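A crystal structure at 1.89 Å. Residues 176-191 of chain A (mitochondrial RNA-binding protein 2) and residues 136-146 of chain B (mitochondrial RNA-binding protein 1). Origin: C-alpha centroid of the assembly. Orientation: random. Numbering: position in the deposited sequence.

Chain A (176-191) LQRFLTQALHYNTGFA
Chain B 136-146: EHFLESALDES

Both stretches are essentially helical. In chain A the helix enters already formed and runs from Leu A176 to about Thr A188, with phi/psi near -65/-42 through Tyr A186; psi then rises to -28 at Asn A187 and -19 at Thr A188. Its i to i+4 backbone bonds run from Leu A180 N to Leu A176 O (2.9 Å) through Thr A188 N to Leu A184 O (3.0 Å). Gly A189, at phi/psi 109/3, breaks the pattern in a Schellman motif: Gly A189 N bonds Tyr A186 O at 3.1 Å, and Phe A190 N makes a weak bond to His A185 O at 3.3 Å. At these angles a CB would jam against the preceding carbonyl O, so the turn itself calls for glycine. Phe A190 (-66/-12) and Ala A191 (-106/3) follow. Chain B likewise enters as a helix already formed, with phi/psi near -64/-43 through Asp B144 and i to i+4 bonds from Glu B140 N to Glu B136 O (3.0 Å) through Glu B145 N to Ser B141 O (2.9 Å); Glu B145 itself is at -84/-6.

The helix axes approach to 10.3 Å, with 70° between their N-to-C directions (signed crossing angle -70°). Register is set by three CA to CA distances: Thr A181 to His B137 7.4 Å, His A185 to Ser B141 6.6 Å, and Phe A190 to Glu B145 7.2 Å. The contact buries 496 Å², summed over both sides.

His A185 supplies the direct polar link. With chi1 t and chi2 82°, its CA-to-CB bond points sideways, but the ring end reaches chain B, and both partners, Ser B141 OG and Glu B145 OE2, lie at the ring edge, near its plane. His A185 ND1 and Ser B141 OG (chi1 m) share a 2.7 Å hydrogen bond at 159°, while His A185 NE2 donates to Glu B145 OE2 at 2.9 Å and 141°. Glu B145 folds through chi1 m and chi2 m, with chi3 -28°, to bring its carboxylate there.

Phe A190 (chi1 m, chi2 -71°), just past the turn, points toward chain B and has the largest covered area, 99 Å². Ser B141 CB lies 3.6 Å from its ring centroid, 20° off the normal, a CH-pi contact over one face. Its ring meets that of Phe B138 (chi1 t, chi2 -87°) obliquely, centroids 5.1 Å apart and planes at 53°; Phe A190 CZ lies over a face of Phe B138, 3.5 Å from Phe B138 CE2. Ala B142 CB adds an apolar contact 4.0 Å from Phe A190 CE1. Thr A188 CG2 approaches the edge of the Phe B138 ring, 3.7 Å from CE2, while Thr A188 OG1 (chi1 m) is turned back to donate to Leu A184 O at 2.6 Å.

At the other end, His B137 (chi1 m, chi2 -108°) points toward chain A. Leu A184 (chi1 -129°, between wells, chi2 t) packs its CD1 3.6 Å from His B137 CB, and Thr A181 OG1 lies 3.2 Å from His B137 CE1 at the ring edge. Thr A181 OG1 (chi1 m) donates to Gln A177 O at 2.7 Å. Water 1 links the helices, donating to Thr A181 O at 2.7 Å and hydrogen-bonding His B137 ND1 at 2.9 Å.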

ATOM      1  N   LEU A 176      -0.940  -1.954 -13.992  1.00 12.95           N
ATOM      2  CA  LEU A 176      -0.294  -0.683 -14.301  1.00 16.13           C
ATOM      3  C   LEU A 176      -0.474   0.300 -13.154  1.00 16.21           C
ATOM      4  O   LEU A 176       0.453   1.047 -12.814  1.00 15.21           O
ATOM      5  CB  LEU A 176      -0.886  -0.057 -15.575  1.00 15.52           C
ATOM      6  CG  LEU A 176      -0.274   1.303 -16.006  1.00 18.41           C
ATOM      7  CD1 LEU A 176       1.272   1.165 -16.314  1.00 14.27           C
ATOM      8  CD2 LEU A 176      -1.020   1.774 -17.239  1.00 18.32           C
ATOM      9  N   GLN A 177      -1.674   0.354 -12.583  1.00 14.79           N
ATOM     10  CA  GLN A 177      -1.889   1.300 -11.478  1.00 15.95           C
ATOM     11  C   GLN A 177      -1.052   0.970 -10.246  1.00 14.25           C
ATOM     12  O   GLN A 177      -0.502   1.870  -9.619  1.00 14.75           O
ATOM     13  CB  GLN A 177      -3.373   1.358 -11.119  1.00 12.43           C
ATOM     14  CG  GLN A 177      -3.762   2.591 -10.285  1.00 15.88           C
ATOM     15  CD  GLN A 177      -3.498   2.474  -8.782  1.00 21.16           C
ATOM     16  OE1 GLN A 177      -3.317   1.376  -8.259  1.00 19.31           O
ATOM     17  NE2 GLN A 177      -3.504   3.639  -8.063  1.00 20.70           N
ATOM     18  N   ARG A 178      -0.924  -0.316  -9.900  1.00 10.69           N
ATOM     19  CA  ARG A 178      -0.103  -0.700  -8.736  1.00 14.10           C
ATOM     20  C   ARG A 178       1.364  -0.466  -9.046  1.00 15.55           C
ATOM     21  O   ARG A 178       2.124  -0.030  -8.192  1.00 12.94           O
ATOM     22  CB  ARG A 178      -0.331  -2.184  -8.371  1.00 13.65           C
ATOM     23  CG  ARG A 178      -1.797  -2.488  -7.910  1.00 18.56           C
ATOM     24  CD  ARG A 178      -2.433  -1.415  -7.007  1.00 17.16           C
ATOM     25  NE  ARG A 178      -1.696  -1.180  -5.752  1.00 19.18           N
ATOM     26  CZ  ARG A 178      -1.774  -0.071  -5.001  1.00 23.04           C
ATOM     27  NH1 ARG A 178      -2.542   0.971  -5.357  1.00 21.66           N
ATOM     28  NH2 ARG A 178      -1.176  -0.041  -3.813  1.00 21.00           N
ATOM     29  N   PHE A 179       1.761  -0.745 -10.278  1.00 13.05           N
ATOM     30  CA  PHE A 179       3.162  -0.546 -10.684  1.00 15.27           C
ATOM     31  C   PHE A 179       3.566   0.928 -10.585  1.00 12.10           C
ATOM     32  O   PHE A 179       4.607   1.243 -10.017  1.00 14.78           O
ATOM     33  CB  PHE A 179       3.369  -1.052 -12.132  1.00 12.66           C
ATOM     34  CG  PHE A 179       4.775  -0.861 -12.636  1.00 14.58           C
ATOM     35  CD1 PHE A 179       5.097   0.274 -13.396  1.00 16.18           C
ATOM     36  CD2 PHE A 179       5.758  -1.786 -12.351  1.00 16.42           C
ATOM     37  CE1 PHE A 179       6.418   0.473 -13.851  1.00 21.27           C
ATOM     38  CE2 PHE A 179       7.085  -1.587 -12.817  1.00 18.37           C
ATOM     39  CZ  PHE A 179       7.383  -0.465 -13.556  1.00 16.64           C
ATOM     40  N   LEU A 180       2.739   1.832 -11.139  1.00 13.26           N
ATOM     41  CA  LEU A 180       3.059   3.258 -11.084  1.00 13.77           C
ATOM     42  C   LEU A 180       3.010   3.762  -9.635  1.00 13.61           C
ATOM     43  O   LEU A 180       3.780   4.655  -9.255  1.00 13.75           O
ATOM     44  CB  LEU A 180       2.073   4.061 -11.933  1.00 13.05           C
ATOM     45  CG  LEU A 180       2.181   3.691 -13.434  1.00 14.90           C
ATOM     46  CD1 LEU A 180       1.108   4.413 -14.203  1.00 14.65           C
ATOM     47  CD2 LEU A 180       3.577   4.060 -13.954  1.00 18.82           C
ATOM     48  N   THR A 181       2.069   3.211  -8.850  1.00 15.40           N
ATOM     49  CA  THR A 181       1.974   3.553  -7.409  1.00 13.06           C
ATOM     50  C   THR A 181       3.289   3.207  -6.739  1.00 14.52           C
ATOM     51  O   THR A 181       3.795   4.000  -5.937  1.00 14.99           O
ATOM     52  CB  THR A 181       0.812   2.788  -6.749  1.00 13.77           C
ATOM     53  OG1 THR A 181      -0.387   3.311  -7.290  1.00 14.77           O
ATOM     54  CG2 THR A 181       0.779   2.951  -5.153  1.00 14.37           C
ATOM     55  N   GLN A 182       3.829   2.004  -7.000  1.00 16.05           N
ATOM     56  CA  GLN A 182       5.131   1.609  -6.417  1.00 13.22           C
ATOM     57  C   GLN A 182       6.263   2.493  -6.999  1.00 17.15           C
ATOM     58  O   GLN A 182       7.157   2.937  -6.259  1.00 15.47           O
ATOM     59  CB  GLN A 182       5.452   0.099  -6.718  1.00 15.76           C
ATOM     60  CG  GLN A 182       4.517  -0.871  -6.010  1.00 15.86           C
ATOM     61  CD  GLN A 182       4.750  -0.893  -4.498  1.00 31.90           C
ATOM     62  OE1 GLN A 182       5.809  -1.303  -4.023  1.00 41.39           O
ATOM     63  NE2 GLN A 182       3.763  -0.458  -3.754  1.00 40.80           N
ATOM     64  N   ALA A 183       6.230   2.764  -8.303  1.00 15.34           N
ATOM     65  CA  ALA A 183       7.282   3.620  -8.871  1.00 18.94           C
ATOM     66  C   ALA A 183       7.330   4.994  -8.180  1.00 19.63           C
ATOM     67  O   ALA A 183       8.426   5.499  -7.824  1.00 19.65           O
ATOM     68  CB  ALA A 183       7.080   3.808 -10.389  1.00 15.09           C
ATOM     69  N   LEU A 184       6.159   5.592  -7.956  1.00 16.59           N
ATOM     70  CA  LEU A 184       6.104   6.905  -7.312  1.00 15.56           C
ATOM     71  C   LEU A 184       6.596   6.806  -5.857  1.00 16.17           C
ATOM     72  O   LEU A 184       7.294   7.685  -5.363  1.00 15.96           O
ATOM     73  CB  LEU A 184       4.660   7.430  -7.242  1.00 19.95           C
ATOM     74  CG  LEU A 184       4.269   8.812  -7.720  1.00 35.69           C
ATOM     75  CD1 LEU A 184       2.879   9.127  -7.175  1.00 16.84           C
ATOM     76  CD2 LEU A 184       5.318   9.846  -7.353  1.00 28.53           C
ATOM     77  N   HIS A 185       6.196   5.747  -5.169  1.00 14.90           N
ATOM     78  CA  HIS A 185       6.606   5.542  -3.759  1.00 16.45           C
ATOM     79  C   HIS A 185       8.136   5.477  -3.658  1.00 17.20           C
ATOM     80  O   HIS A 185       8.768   6.174  -2.849  1.00 17.84           O
ATOM     81  CB  HIS A 185       6.023   4.203  -3.247  1.00 14.98           C
ATOM     82  CG  HIS A 185       6.187   3.979  -1.767  1.00 15.83           C
ATOM     83  ND1 HIS A 185       5.322   4.526  -0.842  1.00 16.13           N
ATOM     84  CD2 HIS A 185       7.063   3.230  -1.064  1.00 17.31           C
ATOM     85  CE1 HIS A 185       5.650   4.108   0.367  1.00 19.77           C
ATOM     86  NE2 HIS A 185       6.707   3.324   0.264  1.00 18.55           N
ATOM     87  N   TYR A 186       8.745   4.627  -4.465  1.00 14.58           N
ATOM     88  CA  TYR A 186      10.190   4.471  -4.393  1.00 16.84           C
ATOM     89  C   TYR A 186      10.911   5.681  -4.944  1.00 17.76           C
ATOM     90  O   TYR A 186      11.914   6.128  -4.361  1.00 19.48           O
ATOM     91  CB  TYR A 186      10.651   3.202  -5.135  1.00 21.61           C
ATOM     92  CG  TYR A 186      10.416   1.941  -4.327  1.00 22.64           C
ATOM     93  CD1 TYR A 186      11.457   1.343  -3.617  1.00 23.84           C
ATOM     94  CD2 TYR A 186       9.146   1.420  -4.194  1.00 16.26           C
ATOM     95  CE1 TYR A 186      11.227   0.248  -2.783  1.00 20.88           C
ATOM     96  CE2 TYR A 186       8.886   0.314  -3.315  1.00 19.45           C
ATOM     97  CZ  TYR A 186       9.945  -0.248  -2.622  1.00 21.51           C
ATOM     98  OH  TYR A 186       9.739  -1.238  -1.688  1.00 20.62           O
ATOM     99  N   ASN A 187      10.421   6.224  -6.052  1.00 17.57           N
ATOM    100  CA  ASN A 187      11.104   7.394  -6.607  1.00 21.21           C
ATOM    101  C   ASN A 187      11.067   8.596  -5.690  1.00 25.88           C
ATOM    102  O   ASN A 187      11.961   9.436  -5.730  1.00 22.43           O
ATOM    103  CB  ASN A 187      10.516   7.801  -7.966  1.00 24.84           C
ATOM    104  CG  ASN A 187      11.507   8.629  -8.774  1.00 43.10           C
ATOM    105  OD1 ASN A 187      12.599   8.157  -9.083  1.00 46.69           O
ATOM    106  ND2 ASN A 187      11.143   9.867  -9.105  1.00 33.01           N
ATOM    107  N   THR A 188      10.035   8.685  -4.850  1.00 23.20           N
ATOM    108  CA  THR A 188       9.897   9.787  -3.927  1.00 20.19           C
ATOM    109  C   THR A 188      10.872   9.702  -2.731  1.00 22.25           C
ATOM    110  O   THR A 188      11.115  10.691  -2.062  1.00 21.91           O
ATOM    111  CB  THR A 188       8.433   9.854  -3.422  1.00 22.81           C
ATOM    112  OG1 THR A 188       7.594  10.137  -4.546  1.00 24.02           O
ATOM    113  CG2 THR A 188       8.254  10.924  -2.355  1.00 24.18           C
ATOM    114  N   GLY A 189      11.420   8.519  -2.472  1.00 19.78           N
ATOM    115  CA  GLY A 189      12.356   8.391  -1.385  1.00 20.81           C
ATOM    116  C   GLY A 189      11.845   7.619  -0.186  1.00 24.37           C
ATOM    117  O   GLY A 189      12.576   7.496   0.774  1.00 21.11           O
ATOM    118  N   PHE A 190      10.627   7.070  -0.254  1.00 18.67           N
ATOM    119  CA  PHE A 190      10.074   6.343   0.883  1.00 21.01           C
ATOM    120  C   PHE A 190      10.763   5.047   1.282  1.00 29.15           C
ATOM    121  O   PHE A 190      10.480   4.509   2.354  1.00 30.89           O
ATOM    122  CB  PHE A 190       8.574   6.079   0.659  1.00 18.92           C
ATOM    123  CG  PHE A 190       7.721   7.306   0.854  1.00 17.48           C
ATOM    124  CD1 PHE A 190       7.524   7.825   2.141  1.00 17.65           C
ATOM    125  CD2 PHE A 190       7.137   7.951  -0.230  1.00 18.75           C
ATOM    126  CE1 PHE A 190       6.750   8.971   2.328  1.00 16.78           C
ATOM    127  CE2 PHE A 190       6.357   9.112  -0.041  1.00 20.77           C
ATOM    128  CZ  PHE A 190       6.172   9.605   1.232  1.00 18.77           C
ATOM    129  N   ALA A 191      11.661   4.525   0.453  1.00 25.72           N
ATOM    130  CA  ALA A 191      12.323   3.276   0.847  1.00 31.55           C
ATOM    131  C   ALA A 191      13.745   3.520   1.273  1.00 37.32           C
ATOM    132  O   ALA A 191      14.440   2.565   1.570  1.00 39.42           O
ATOM    133  CB  ALA A 191      12.295   2.211  -0.296  1.00 27.39           C
TER
ATOM    134  N   GLU B 136      -2.308  12.907  -2.832  1.00 14.57           N
ATOM    135  CA  GLU B 136      -2.936  11.710  -2.265  1.00 17.43           C
ATOM    136  C   GLU B 136      -1.913  10.570  -2.106  1.00 15.15           C
ATOM    137  O   GLU B 136      -1.846   9.936  -1.035  1.00 13.68           O
ATOM    138  CB  GLU B 136      -4.081  11.208  -3.185  1.00 19.78           C
ATOM    139  CG  GLU B 136      -5.333  12.123  -3.204  1.00 17.41           C
ATOM    140  CD  GLU B 136      -6.317  11.803  -4.335  1.00 21.65           C
ATOM    141  OE1 GLU B 136      -7.463  12.289  -4.259  1.00 21.50           O
ATOM    142  OE2 GLU B 136      -5.946  11.089  -5.308  1.00 22.34           O
ATOM    143  N   HIS B 137      -1.144  10.275  -3.168  1.00 12.93           N
ATOM    144  CA  HIS B 137      -0.170   9.183  -3.067  1.00 15.88           C
ATOM    145  C   HIS B 137       0.888   9.442  -1.995  1.00 17.60           C
ATOM    146  O   HIS B 137       1.277   8.527  -1.256  1.00 14.61           O
ATOM    147  CB  HIS B 137       0.496   8.945  -4.422  1.00 13.72           C
ATOM    148  CG  HIS B 137      -0.354   8.133  -5.362  1.00 14.35           C
ATOM    149  ND1 HIS B 137      -0.067   6.830  -5.686  1.00 12.04           N
ATOM    150  CD2 HIS B 137      -1.528   8.431  -5.975  1.00 14.08           C
ATOM    151  CE1 HIS B 137      -1.035   6.347  -6.451  1.00 17.41           C
ATOM    152  NE2 HIS B 137      -1.936   7.303  -6.633  1.00 14.65           N
ATOM    153  N   PHE B 138       1.339  10.703  -1.908  1.00 14.69           N
ATOM    154  CA  PHE B 138       2.353  11.057  -0.924  1.00 14.08           C
ATOM    155  C   PHE B 138       1.819  10.875   0.491  1.00 12.92           C
ATOM    156  O   PHE B 138       2.501  10.347   1.353  1.00 12.63           O
ATOM    157  CB  PHE B 138       2.810  12.540  -1.112  1.00 15.67           C
ATOM    158  CG  PHE B 138       3.973  12.926  -0.236  1.00 16.14           C
ATOM    159  CD1 PHE B 138       3.767  13.394   1.072  1.00 18.13           C
ATOM    160  CD2 PHE B 138       5.279  12.715  -0.685  1.00 17.82           C
ATOM    161  CE1 PHE B 138       4.869  13.650   1.954  1.00 16.12           C
ATOM    162  CE2 PHE B 138       6.391  12.965   0.172  1.00 18.30           C
ATOM    163  CZ  PHE B 138       6.184  13.439   1.504  1.00 14.30           C
ATOM    164  N   LEU B 139       0.612  11.361   0.746  1.00 12.11           N
ATOM    165  CA  LEU B 139       0.055  11.234   2.082  1.00 17.15           C
ATOM    166  C   LEU B 139      -0.179   9.748   2.452  1.00 16.96           C
ATOM    167  O   LEU B 139       0.082   9.357   3.585  1.00 13.60           O
ATOM    168  CB  LEU B 139      -1.261  12.011   2.178  1.00 17.24           C
ATOM    169  CG  LEU B 139      -1.129  13.559   1.996  1.00 16.61           C
ATOM    170  CD1 LEU B 139      -2.551  14.179   1.877  1.00 14.85           C
ATOM    171  CD2 LEU B 139      -0.374  14.184   3.205  1.00 14.59           C
ATOM    172  N   GLU B 140      -0.675   8.934   1.513  1.00 13.08           N
ATOM    173  CA  GLU B 140      -0.929   7.521   1.861  1.00 17.36           C
ATOM    174  C   GLU B 140       0.409   6.824   2.108  1.00 18.42           C
ATOM    175  O   GLU B 140       0.563   5.999   3.015  1.00 16.27           O
ATOM    176  CB  GLU B 140      -1.724   6.805   0.737  1.00 22.30           C
ATOM    177  CG  GLU B 140      -3.089   7.454   0.554  1.00 37.81           C
ATOM    178  CD  GLU B 140      -4.078   6.599  -0.222  1.00 51.98           C
ATOM    179  OE1 GLU B 140      -5.160   7.121  -0.605  1.00 55.48           O
ATOM    180  OE2 GLU B 140      -3.770   5.408  -0.445  1.00 67.22           O
ATOM    181  N   SER B 141       1.385   7.163   1.297  1.00 14.59           N
ATOM    182  CA  SER B 141       2.713   6.578   1.490  1.00 17.32           C
ATOM    183  C   SER B 141       3.284   6.999   2.839  1.00 14.85           C
ATOM    184  O   SER B 141       3.831   6.175   3.598  1.00 14.51           O
ATOM    185  CB  SER B 141       3.695   7.026   0.386  1.00 14.76           C
ATOM    186  OG  SER B 141       3.417   6.395  -0.860  1.00 17.22           O
ATOM    187  N   ALA B 142       3.182   8.285   3.142  1.00 15.04           N
ATOM    188  CA  ALA B 142       3.775   8.783   4.386  1.00 15.77           C
ATOM    189  C   ALA B 142       3.123   8.160   5.595  1.00 16.86           C
ATOM    190  O   ALA B 142       3.815   7.785   6.561  1.00 17.34           O
ATOM    191  CB  ALA B 142       3.667  10.341   4.456  1.00 14.58           C
ATOM    192  N   LEU B 143       1.795   8.041   5.565  1.00 16.97           N
ATOM    193  CA  LEU B 143       1.131   7.455   6.724  1.00 16.79           C
ATOM    194  C   LEU B 143       1.568   5.972   6.848  1.00 19.89           C
ATOM    195  O   LEU B 143       1.894   5.480   7.944  1.00 16.39           O
ATOM    196  CB  LEU B 143      -0.403   7.533   6.571  1.00 13.55           C
ATOM    197  CG  LEU B 143      -1.216   6.867   7.707  1.00 17.82           C
ATOM    198  CD1 LEU B 143      -0.908   7.502   9.073  1.00 18.52           C
ATOM    199  CD2 LEU B 143      -2.676   7.057   7.437  1.00 19.74           C
ATOM    200  N   ASP B 144       1.614   5.250   5.730  1.00 16.21           N
ATOM    201  CA  ASP B 144       2.026   3.836   5.845  1.00 20.06           C
ATOM    202  C   ASP B 144       3.467   3.644   6.369  1.00 18.98           C
ATOM    203  O   ASP B 144       3.753   2.718   7.146  1.00 17.79           O
ATOM    204  CB  ASP B 144       1.890   3.138   4.484  1.00 16.42           C
ATOM    205  CG  ASP B 144       0.450   2.813   4.141  1.00 23.96           C
ATOM    206  OD1 ASP B 144      -0.430   3.110   4.976  1.00 23.16           O
ATOM    207  OD2 ASP B 144       0.186   2.259   3.046  1.00 23.52           O
ATOM    208  N   GLU B 145       4.383   4.515   5.953  1.00 16.89           N
ATOM    209  CA  GLU B 145       5.789   4.413   6.372  1.00 14.83           C
ATOM    210  C   GLU B 145       6.050   5.073   7.720  1.00 18.49           C
ATOM    211  O   GLU B 145       7.140   4.977   8.249  1.00 19.08           O
ATOM    212  CB  GLU B 145       6.706   5.104   5.335  1.00 15.85           C
ATOM    213  CG  GLU B 145       6.723   4.440   3.914  1.00 16.01           C
ATOM    214  CD  GLU B 145       7.265   3.022   3.863  1.00 21.91           C
ATOM    215  OE1 GLU B 145       8.110   2.632   4.707  1.00 20.87           O
ATOM    216  OE2 GLU B 145       6.861   2.286   2.923  1.00 24.43           O
ATOM    217  N   SER B 146       5.049   5.736   8.274  1.00 13.56           N
ATOM    218  CA  SER B 146       5.243   6.516   9.494  1.00 17.34           C
ATOM    219  C   SER B 146       5.416   5.728  10.788  1.00 25.78           C
ATOM    220  O   SER B 146       5.808   6.276  11.817  1.00 21.42           O
ATOM    221  CB  SER B 146       4.073   7.490   9.674  1.00 15.75           C
ATOM    222  OG  SER B 146       2.879   6.806  10.047  1.00 20.43           O
TER
HETATM  223  O   HOH W   1       2.505   5.975  -4.660  1.00 15.69           O
HETATM  224  O   HOH W   2      10.452   4.062   5.212  1.00 46.24           O